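Side-chain contacts in sporozoite microneme protein essential for cell traversal (Plasmodium berghei, PDB 4U5A), which probably takes part in the passage of malaria sporozoites through host cells, and is built as a four-helix bundle: residues S58-P61 with E62-N66; R73-I76 with E77-T81; T186-I189 with N190-Q193. All coordinates share one frame; numbering follows the deposited sequence.

Contact 1. Residues S58-P61 with E62-N66; sequences SFVP and EEKLN
E62 CB lies 3.7 Å from F59 O near the start of helix 59-84, part of the four-helix bundle of this protein. The extended chain of E62 runs out on the side facing K29 of helix 10-39. E63 comes next. Its backbone N bonds to F59 O, and its CG, placed beside that N by chi1 of -68°, rests 3.2 Å from the same F59 O. The carboxylate then passes V60, with E63 OE1 3.8 Å from V60 CA. K64 N is hydrogen-bonded to V60 O, approached nearly head-on (C=O...N angle 162°), while K64 CG packs 3.4 Å from that oxygen. A bend at chi2 (-69°) carries the rest of the lysine chain past V60, where K64 CE is 4.5 Å from V60 CG1. V60 and P61 touch I182 of helix 167-197, and K64 NZ makes a weak hydrogen bond to T186 OG1 of the same helix. L65, buried against I32 of helix 10-39, closes the turn. P61 lacks an N-H but still accepts as any helical residue does: L65 N bonds to P61 O at 3.2 Å, and L65 CG lies 3.4 Å from that same oxygen.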
ATOM      1  N   SER A  58       6.636  10.957  -0.665  1.00 46.69           N
ATOM      2  CA  SER A  58       5.276  10.439  -0.546  1.00 46.90           C
ATOM      3  C   SER A  58       4.507  10.386  -1.866  1.00 48.59           C
ATOM      4  O   SER A  58       3.418   9.820  -1.927  1.00 53.65           O
ATOM      5  CB  SER A  58       4.488  11.283   0.457  1.00 51.80           C
ATOM      6  OG  SER A  58       4.368  12.621   0.005  1.00 65.49           O
ATOM      7  N   PHE A  59       5.071  10.964  -2.921  1.00 46.79           N
ATOM      8  CA  PHE A  59       4.358  11.060  -4.191  1.00 51.20           C
ATOM      9  C   PHE A  59       4.460   9.782  -5.014  1.00 51.15           C
ATOM     10  O   PHE A  59       3.556   9.461  -5.788  1.00 37.17           O
ATOM     11  CB  PHE A  59       4.872  12.252  -5.002  1.00 52.08           C
ATOM     12  CG  PHE A  59       4.429  13.585  -4.463  1.00 70.52           C
ATOM     13  CD1 PHE A  59       3.289  13.684  -3.675  1.00 77.49           C
ATOM     14  CD2 PHE A  59       5.144  14.739  -4.747  1.00 65.96           C
ATOM     15  CE1 PHE A  59       2.875  14.908  -3.176  1.00 76.49           C
ATOM     16  CE2 PHE A  59       4.735  15.965  -4.252  1.00 64.90           C
ATOM     17  CZ  PHE A  59       3.599  16.050  -3.466  1.00 74.90           C
ATOM     18  N   VAL A  60       5.555   9.052  -4.846  1.00 37.99           N
ATOM     19  CA  VAL A  60       5.770   7.836  -5.623  1.00 44.96           C
ATOM     20  C   VAL A  60       4.822   6.688  -5.222  1.00 49.36           C
ATOM     21  O   VAL A  60       4.259   6.039  -6.103  1.00 44.48           O
ATOM     22  CB  VAL A  60       7.243   7.368  -5.528  1.00 44.54           C
ATOM     23  CG1 VAL A  60       7.485   6.152  -6.406  1.00 38.41           C
ATOM     24  CG2 VAL A  60       8.169   8.492  -5.939  1.00 49.31           C
ATOM     25  N   PRO A  61       4.629   6.436  -3.907  1.00 51.69           N
ATOM     26  CA  PRO A  61       3.691   5.360  -3.567  1.00 40.43           C
ATOM     27  C   PRO A  61       2.276   5.620  -4.074  1.00 36.79           C
ATOM     28  O   PRO A  61       1.586   4.665  -4.425  1.00 36.22           O
ATOM     29  CB  PRO A  61       3.722   5.339  -2.034  1.00 32.18           C
ATOM     30  CG  PRO A  61       5.055   5.868  -1.685  1.00 35.66           C
ATOM     31  CD  PRO A  61       5.326   6.932  -2.705  1.00 53.41           C
ATOM     32  N   GLU A  62       1.861   6.885  -4.131  1.00 38.51           N
ATOM     33  CA  GLU A  62       0.536   7.227  -4.645  1.00 40.82           C
ATOM     34  C   GLU A  62       0.449   6.901  -6.124  1.00 37.66           C
ATOM     35  O   GLU A  62      -0.578   6.430  -6.606  1.00 42.53           O
ATOM     36  CB  GLU A  62       0.208   8.711  -4.410  1.00 41.07           C
ATOM     37  CG  GLU A  62      -1.224   9.080  -4.814  1.00 47.25           C
ATOM     38  CD  GLU A  62      -1.550  10.546  -4.644  1.00 71.02           C
ATOM     39  OE1 GLU A  62      -0.665  11.309  -4.199  1.00 83.81           O
ATOM     40  OE2 GLU A  62      -2.701  10.937  -4.947  1.00 86.95           O
ATOM     41  N   GLU A  63       1.541   7.143  -6.839  1.00 31.70           N
ATOM     42  CA  GLU A  63       1.585   6.843  -8.256  1.00 34.06           C
ATOM     43  C   GLU A  63       1.454   5.348  -8.515  1.00 37.85           C
ATOM     44  O   GLU A  63       0.751   4.935  -9.437  1.00 42.78           O
ATOM     45  CB  GLU A  63       2.871   7.383  -8.881  1.00 40.61           C
ATOM     46  CG  GLU A  63       2.955   8.909  -8.916  1.00 57.47           C
ATOM     47  CD  GLU A  63       4.278   9.415  -9.469  1.00 65.97           C
ATOM     48  OE1 GLU A  63       5.290   8.696  -9.335  1.00 65.05           O
ATOM     49  OE2 GLU A  63       4.302  10.526 -10.041  1.00 81.84           O
ATOM     50  N   LYS A  64       2.106   4.545  -7.683  1.00 34.18           N
ATOM     51  CA  LYS A  64       2.065   3.095  -7.827  1.00 31.86           C
ATOM     52  C   LYS A  64       0.666   2.542  -7.585  1.00 35.27           C
ATOM     53  O   LYS A  64       0.247   1.583  -8.230  1.00 35.67           O
ATOM     54  CB  LYS A  64       3.056   2.439  -6.865  1.00 31.33           C
ATOM     55  CG  LYS A  64       4.513   2.775  -7.129  1.00 33.98           C
ATOM     56  CD  LYS A  64       4.987   2.130  -8.422  1.00 40.91           C
ATOM     57  CE  LYS A  64       6.423   2.507  -8.745  1.00 33.53           C
ATOM     58  NZ  LYS A  64       6.884   1.829  -9.986  1.00 50.50           N
ATOM     59  N   LEU A  65      -0.055   3.155  -6.657  1.00 33.66           N
ATOM     60  CA  LEU A  65      -1.401   2.707  -6.338  1.00 31.44           C
ATOM     61  C   LEU A  65      -2.381   3.190  -7.405  1.00 27.76           C
ATOM     62  O   LEU A  65      -3.398   2.549  -7.660  1.00 36.72           O
ATOM     63  CB  LEU A  65      -1.811   3.200  -4.947  1.00 37.70           C
ATOM     64  CG  LEU A  65      -0.995   2.574  -3.807  1.00 33.23           C
ATOM     65  CD1 LEU A  65      -1.501   3.003  -2.445  1.00 46.11           C
ATOM     66  CD2 LEU A  65      -0.988   1.063  -3.914  1.00 43.15           C
ATOM     67  N   ASN A  66      -2.066   4.314  -8.039  1.00 34.82           N
ATOM     68  CA  ASN A  66      -2.878   4.800  -9.145  1.00 31.13           C
ATOM     69  C   ASN A  66      -2.718   3.890 -10.360  1.00 31.96           C
ATOM     70  O   ASN A  66      -3.637   3.734 -11.160  1.00 33.04           O
ATOM     71  CB  ASN A  66      -2.499   6.240  -9.501  1.00 28.41           C
ATOM     72  CG  ASN A  66      -3.098   7.262  -8.542  1.00 37.51           C
ATOM     73  OD1 ASN A  66      -4.063   6.980  -7.831  1.00 42.20           O
ATOM     74  ND2 ASN A  66      -2.523   8.460  -8.526  1.00 30.94           N
TER

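Contact 2. Residues R73-I76 with E77-T81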
ATOM      1  N   ARG A  73      -8.945  -1.413 -13.682  1.00 25.66           N
ATOM      2  CA  ARG A  73     -10.085  -0.791 -14.339  1.00 28.75           C
ATOM      3  C   ARG A  73      -9.991  -0.968 -15.846  1.00 37.38           C
ATOM      4  O   ARG A  73     -10.993  -1.213 -16.515  1.00 36.89           O
ATOM      5  CB  ARG A  73     -10.171   0.696 -13.992  1.00 22.11           C
ATOM      6  CG  ARG A  73     -11.430   1.372 -14.515  1.00 35.30           C
ATOM      7  CD  ARG A  73     -11.606   2.780 -13.965  1.00 41.85           C
ATOM      8  NE  ARG A  73     -11.973   2.776 -12.551  1.00 46.71           N
ATOM      9  CZ  ARG A  73     -13.216   2.635 -12.102  1.00 40.18           C
ATOM     10  NH1 ARG A  73     -14.218   2.474 -12.956  1.00 41.68           N
ATOM     11  NH2 ARG A  73     -13.458   2.645 -10.797  1.00 37.30           N
ATOM     12  N   SER A  74      -8.776  -0.872 -16.374  1.00 28.22           N
ATOM     13  CA  SER A  74      -8.559  -1.063 -17.801  1.00 26.08           C
ATOM     14  C   SER A  74      -8.827  -2.508 -18.191  1.00 41.50           C
ATOM     15  O   SER A  74      -9.358  -2.777 -19.267  1.00 46.43           O
ATOM     16  CB  SER A  74      -7.133  -0.665 -18.196  1.00 35.29           C
ATOM     17  OG  SER A  74      -7.019   0.733 -18.402  1.00 49.02           O
ATOM     18  N   PHE A  75      -8.476  -3.436 -17.307  1.00 34.00           N
ATOM     19  CA  PHE A  75      -8.696  -4.850 -17.586  1.00 35.07           C
ATOM     20  C   PHE A  75     -10.177  -5.190 -17.669  1.00 43.25           C
ATOM     21  O   PHE A  75     -10.613  -5.879 -18.593  1.00 46.01           O
ATOM     22  CB  PHE A  75      -8.041  -5.722 -16.520  1.00 27.51           C
ATOM     23  CG  PHE A  75      -8.355  -7.182 -16.668  1.00 33.78           C
ATOM     24  CD1 PHE A  75      -7.646  -7.969 -17.562  1.00 41.35           C
ATOM     25  CD2 PHE A  75      -9.378  -7.763 -15.931  1.00 38.60           C
ATOM     26  CE1 PHE A  75      -7.938  -9.314 -17.708  1.00 40.48           C
ATOM     27  CE2 PHE A  75      -9.678  -9.104 -16.072  1.00 40.08           C
ATOM     28  CZ  PHE A  75      -8.956  -9.883 -16.962  1.00 44.44           C
ATOM     29  N   ILE A  76     -10.941  -4.713 -16.693  1.00 37.32           N
ATOM     30  CA  ILE A  76     -12.376  -4.964 -16.630  1.00 34.22           C
ATOM     31  C   ILE A  76     -13.105  -4.393 -17.852  1.00 44.07           C
ATOM     32  O   ILE A  76     -13.996  -5.041 -18.403  1.00 53.82           O
ATOM     33  CB  ILE A  76     -12.973  -4.402 -15.330  1.00 36.36           C
ATOM     34  CG1 ILE A  76     -12.424  -5.185 -14.135  1.00 34.72           C
ATOM     35  CG2 ILE A  76     -14.491  -4.475 -15.352  1.00 36.19           C
ATOM     36  CD1 ILE A  76     -13.074  -4.839 -12.821  1.00 34.20           C
ATOM     37  N   GLU A  77     -12.732  -3.191 -18.278  1.00 42.46           N
ATOM     38  CA  GLU A  77     -13.376  -2.572 -19.432  1.00 38.68           C
ATOM     39  C   GLU A  77     -13.162  -3.405 -20.692  1.00 43.76           C
ATOM     40  O   GLU A  77     -14.094  -3.634 -21.465  1.00 52.06           O
ATOM     41  CB  GLU A  77     -12.842  -1.159 -19.656  1.00 34.35           C
ATOM     42  CG  GLU A  77     -13.139  -0.194 -18.532  1.00 40.66           C
ATOM     43  CD  GLU A  77     -14.608   0.154 -18.439  1.00 57.05           C
ATOM     44  OE1 GLU A  77     -15.260   0.266 -19.499  1.00 62.44           O
ATOM     45  OE2 GLU A  77     -15.107   0.330 -17.306  1.00 55.20           O
ATOM     46  N   ASN A  78     -11.925  -3.849 -20.896  1.00 38.69           N
ATOM     47  CA  ASN A  78     -11.564  -4.618 -22.079  1.00 39.54           C
ATOM     48  C   ASN A  78     -12.067  -6.057 -22.007  1.00 48.39           C
ATOM     49  O   ASN A  78     -11.978  -6.802 -22.984  1.00 62.10           O
ATOM     50  CB  ASN A  78     -10.051  -4.597 -22.280  1.00 38.51           C
ATOM     51  CG  ASN A  78      -9.537  -3.229 -22.713  1.00 54.66           C
ATOM     52  OD1 ASN A  78     -10.299  -2.379 -23.177  1.00 56.94           O
ATOM     53  ND2 ASN A  78      -8.236  -3.010 -22.546  1.00 72.32           N
ATOM     54  N   ASN A  79     -12.608  -6.437 -20.853  1.00 44.96           N
ATOM     55  CA  ASN A  79     -13.075  -7.801 -20.631  1.00 47.69           C
ATOM     56  C   ASN A  79     -14.600  -7.874 -20.715  1.00 49.60           C
ATOM     57  O   ASN A  79     -15.188  -8.955 -20.699  1.00 53.15           O
ATOM     58  CB  ASN A  79     -12.580  -8.302 -19.265  1.00 46.10           C
ATOM     59  CG  ASN A  79     -12.822  -9.786 -19.052  1.00 56.64           C
ATOM     60  OD1 ASN A  79     -13.739 -10.177 -18.333  1.00 58.88           O
ATOM     61  ND2 ASN A  79     -11.987 -10.618 -19.665  1.00 66.01           N
ATOM     62  N   LYS A  80     -15.230  -6.706 -20.811  1.00 44.57           N
ATOM     63  CA  LYS A  80     -16.672  -6.611 -20.994  1.00 49.27           C
ATOM     64  C   LYS A  80     -17.116  -7.274 -22.293  1.00 46.85           C
ATOM     65  O   LYS A  80     -18.215  -7.819 -22.374  1.00 56.88           O
ATOM     66  CB  LYS A  80     -17.119  -5.150 -20.969  1.00 54.01           C
ATOM     67  CG  LYS A  80     -17.065  -4.498 -19.595  1.00 48.07           C
ATOM     68  CD  LYS A  80     -17.552  -3.061 -19.664  1.00 48.86           C
ATOM     69  CE  LYS A  80     -17.458  -2.382 -18.314  1.00 48.47           C
ATOM     70  NZ  LYS A  80     -17.972  -0.987 -18.365  1.00 54.30           N
ATOM     71  N   THR A  81     -16.259  -7.197 -23.308  1.00 46.81           N
ATOM     72  CA  THR A  81     -16.530  -7.761 -24.628  1.00 46.42           C
ATOM     73  C   THR A  81     -16.739  -9.276 -24.569  1.00 63.10           C
ATOM     74  O   THR A  81     -17.662  -9.811 -25.185  1.00 68.73           O
ATOM     75  CB  THR A  81     -15.377  -7.446 -25.610  1.00 60.48           C
ATOM     76  OG1 THR A  81     -15.101  -6.040 -25.598  1.00 80.15           O
ATOM     77  CG2 THR A  81     -15.733  -7.884 -27.022  1.00 66.24           C
TER
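F75 and N79, one helical turn apart, lie side by side and point the same way near the end of helix 59-84 in the four-helix bundle. The ring and amide planes are only 15° apart; N79 CB sits over one face of the F75 ring, and N79 ND2 comes 4.1 Å from F75 CZ. Both CG atoms are anti to the backbone N (chi1 174° in F75, -170° in N79), which sends the two groups off in the same direction. In the backbone, E77 N bonds to R73 O and N78 N to S74 O, and N79 N bonds to I76 O at 3.1 Å, from above the carbonyl plane. E77 CG packs 3.1 Å from R73 O.

Farther out, Q94 of helix 88-126 touches both F75 and N79, and Y90 OH accepts a weak hydrogen bond from N79 ND2. Buried I76 packs between helices, against F14 and L17 of helix 10-39 and I98 of helix 88-126. R73 turns its guanidinium to D19 and S22. K80 NZ forms salt bridges with D15 OD1 and, at 3.2 Å, with E77 OE1, which it meets from above the carboxylate plane.

Contact 3. Residues T186-I189 with N190-Q193; sequences TDLI and NDLQ
D191 N bonds to D187 O at 2.9 Å, one of an unbroken run of four i to i+4 backbone bonds; the others join N190 N to T186 O, L192 N to L188 O and Q193 N to I189 O. A side-chain hydroxyl adds to these hydrogen bonds, T186 OG1 bonding back to I182 O. Side chains lie back over the same carbonyls. With chi1 at -69°, D191 CG stands beside its own backbone N and comes 3.3 Å from D187 O; D191 OD2 is 3.4 Å from that oxygen, two acceptors that do not bond to each other, a contact that is probably mildly unfavourable. Q193 takes a similar course, its CG 3.6 Å from I189 O and its OE1 4.4 Å from I189 CG2. N190, by contrast, swings its amide away, and CB does its touching, 3.3 Å from D187 O. L192 CB likewise lies 3.6 Å from L188 O.

All of this lies on helix 167-197 of a four-helix bundle, whose apolar residues turn to two neighbouring helices. L188 meets K108 and L109 of helix 88-126, and L192 meets V101 and I105 there as well as I68 of helix 59-84. I189 packs on I67 and I68 of helix 59-84, and Q193 reaches I71 of that helix.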
ATOM      1  N   THR A 186       6.345  -2.150  -6.694  1.00 33.86           N
ATOM      2  CA  THR A 186       6.654  -2.375  -8.099  1.00 38.18           C
ATOM      3  C   THR A 186       6.451  -3.835  -8.496  1.00 40.17           C
ATOM      4  O   THR A 186       5.926  -4.131  -9.569  1.00 45.71           O
ATOM      5  CB  THR A 186       8.104  -1.957  -8.408  1.00 32.85           C
ATOM      6  OG1 THR A 186       8.238  -0.545  -8.211  1.00 38.21           O
ATOM      7  CG2 THR A 186       8.474  -2.286  -9.840  1.00 28.46           C
ATOM      8  N   ASP A 187       6.856  -4.741  -7.614  1.00 43.61           N
ATOM      9  CA  ASP A 187       6.694  -6.170  -7.852  1.00 45.16           C
ATOM     10  C   ASP A 187       5.237  -6.601  -7.700  1.00 42.00           C
ATOM     11  O   ASP A 187       4.805  -7.581  -8.308  1.00 37.93           O
ATOM     12  CB  ASP A 187       7.595  -6.968  -6.910  1.00 41.84           C
ATOM     13  CG  ASP A 187       9.070  -6.710  -7.163  1.00 62.16           C
ATOM     14  OD1 ASP A 187       9.396  -6.100  -8.205  1.00 68.63           O
ATOM     15  OD2 ASP A 187       9.901  -7.108  -6.320  1.00 62.14           O
ATOM     16  N   LEU A 188       4.485  -5.859  -6.893  1.00 41.50           N
ATOM     17  CA  LEU A 188       3.063  -6.123  -6.707  1.00 33.68           C
ATOM     18  C   LEU A 188       2.304  -5.806  -7.986  1.00 40.76           C
ATOM     19  O   LEU A 188       1.395  -6.537  -8.383  1.00 38.02           O
ATOM     20  CB  LEU A 188       2.515  -5.298  -5.543  1.00 32.52           C
ATOM     21  CG  LEU A 188       1.148  -5.699  -4.986  1.00 46.05           C
ATOM     22  CD1 LEU A 188       1.106  -7.185  -4.681  1.00 47.86           C
ATOM     23  CD2 LEU A 188       0.842  -4.894  -3.735  1.00 37.20           C
ATOM     24  N   ILE A 189       2.699  -4.714  -8.630  1.00 33.05           N
ATOM     25  CA  ILE A 189       2.159  -4.332  -9.927  1.00 32.17           C
ATOM     26  C   ILE A 189       2.470  -5.430 -10.939  1.00 40.16           C
ATOM     27  O   ILE A 189       1.654  -5.742 -11.807  1.00 39.80           O
ATOM     28  CB  ILE A 189       2.733  -2.977 -10.399  1.00 39.18           C
ATOM     29  CG1 ILE A 189       2.155  -1.832  -9.563  1.00 27.15           C
ATOM     30  CG2 ILE A 189       2.467  -2.747 -11.882  1.00 34.10           C
ATOM     31  CD1 ILE A 189       2.725  -0.469  -9.914  1.00 23.95           C
ATOM     32  N   ASN A 190       3.648  -6.032 -10.810  1.00 36.27           N
ATOM     33  CA  ASN A 190       4.043  -7.110 -11.705  1.00 43.53           C
ATOM     34  C   ASN A 190       3.204  -8.364 -11.454  1.00 46.63           C
ATOM     35  O   ASN A 190       2.807  -9.047 -12.398  1.00 55.08           O
ATOM     36  CB  ASN A 190       5.533  -7.420 -11.547  1.00 40.72           C
ATOM     37  CG  ASN A 190       6.038  -8.409 -12.583  1.00 58.73           C
ATOM     38  OD1 ASN A 190       6.099  -8.100 -13.773  1.00 55.70           O
ATOM     39  ND2 ASN A 190       6.414  -9.602 -12.134  1.00 64.59           N
ATOM     40  N   ASP A 191       2.931  -8.658 -10.185  1.00 47.40           N
ATOM     41  CA  ASP A 191       2.085  -9.797  -9.830  1.00 48.77           C
ATOM     42  C   ASP A 191       0.660  -9.612 -10.347  1.00 40.03           C
ATOM     43  O   ASP A 191       0.028 -10.565 -10.802  1.00 36.83           O
ATOM     44  CB  ASP A 191       2.064 -10.010  -8.312  1.00 48.92           C
ATOM     45  CG  ASP A 191       3.398 -10.494  -7.768  1.00 66.25           C
ATOM     46  OD1 ASP A 191       4.179 -11.093  -8.538  1.00 71.43           O
ATOM     47  OD2 ASP A 191       3.659 -10.279  -6.564  1.00 64.01           O
ATOM     48  N   LEU A 192       0.166  -8.379 -10.279  1.00 42.11           N
ATOM     49  CA  LEU A 192      -1.171  -8.050 -10.763  1.00 37.23           C
ATOM     50  C   LEU A 192      -1.286  -8.258 -12.271  1.00 37.96           C
ATOM     51  O   LEU A 192      -2.267  -8.817 -12.760  1.00 39.52           O
ATOM     52  CB  LEU A 192      -1.525  -6.606 -10.406  1.00 32.99           C
ATOM     53  CG  LEU A 192      -2.844  -6.068 -10.964  1.00 30.45           C
ATOM     54  CD1 LEU A 192      -4.025  -6.839 -10.409  1.00 37.34           C
ATOM     55  CD2 LEU A 192      -2.986  -4.590 -10.648  1.00 30.53           C
ATOM     56  N   GLN A 193      -0.279  -7.801 -13.007  1.00 43.44           N
ATOM     57  CA  GLN A 193      -0.278  -7.942 -14.455  1.00 38.59           C
ATOM     58  C   GLN A 193      -0.165  -9.401 -14.875  1.00 48.68           C
ATOM     59  O   GLN A 193      -0.659  -9.790 -15.933  1.00 58.31           O
ATOM     60  CB  GLN A 193       0.850  -7.117 -15.074  1.00 34.99           C
ATOM     61  CG  GLN A 193       0.515  -5.639 -15.204  1.00 44.50           C
ATOM     62  CD  GLN A 193       1.663  -4.821 -15.753  1.00 45.54           C
ATOM     63  OE1 GLN A 193       2.831  -5.146 -15.541  1.00 72.00           O
ATOM     64  NE2 GLN A 193       1.335  -3.765 -16.482  1.00 31.94           N
TER

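Overall arrangement
Contacts 1 and 2 lie in series on helix 59-84, the first in its opening turns and the second near its far end. Their centres are 23 Å apart and their nearest atoms about 8 Å apart. Contact 3 lies on helix 167-197, which packs against helix 59-84, and touches contact 1 through a weak, probable hydrogen bond, 3.3 Å from K64 NZ to T186 OG1, and where K64 O meets I189 CD1 at 3.6 Å. Contact 2 stays clear of contact 3, with about 7 Å between nearest atoms and 18 Å between centres. Helix 10-39 covers contacts 1 and 2 alike, while helix 88-126 packs on contacts 2 and 3, so the three together involve all four long helices of the bundle.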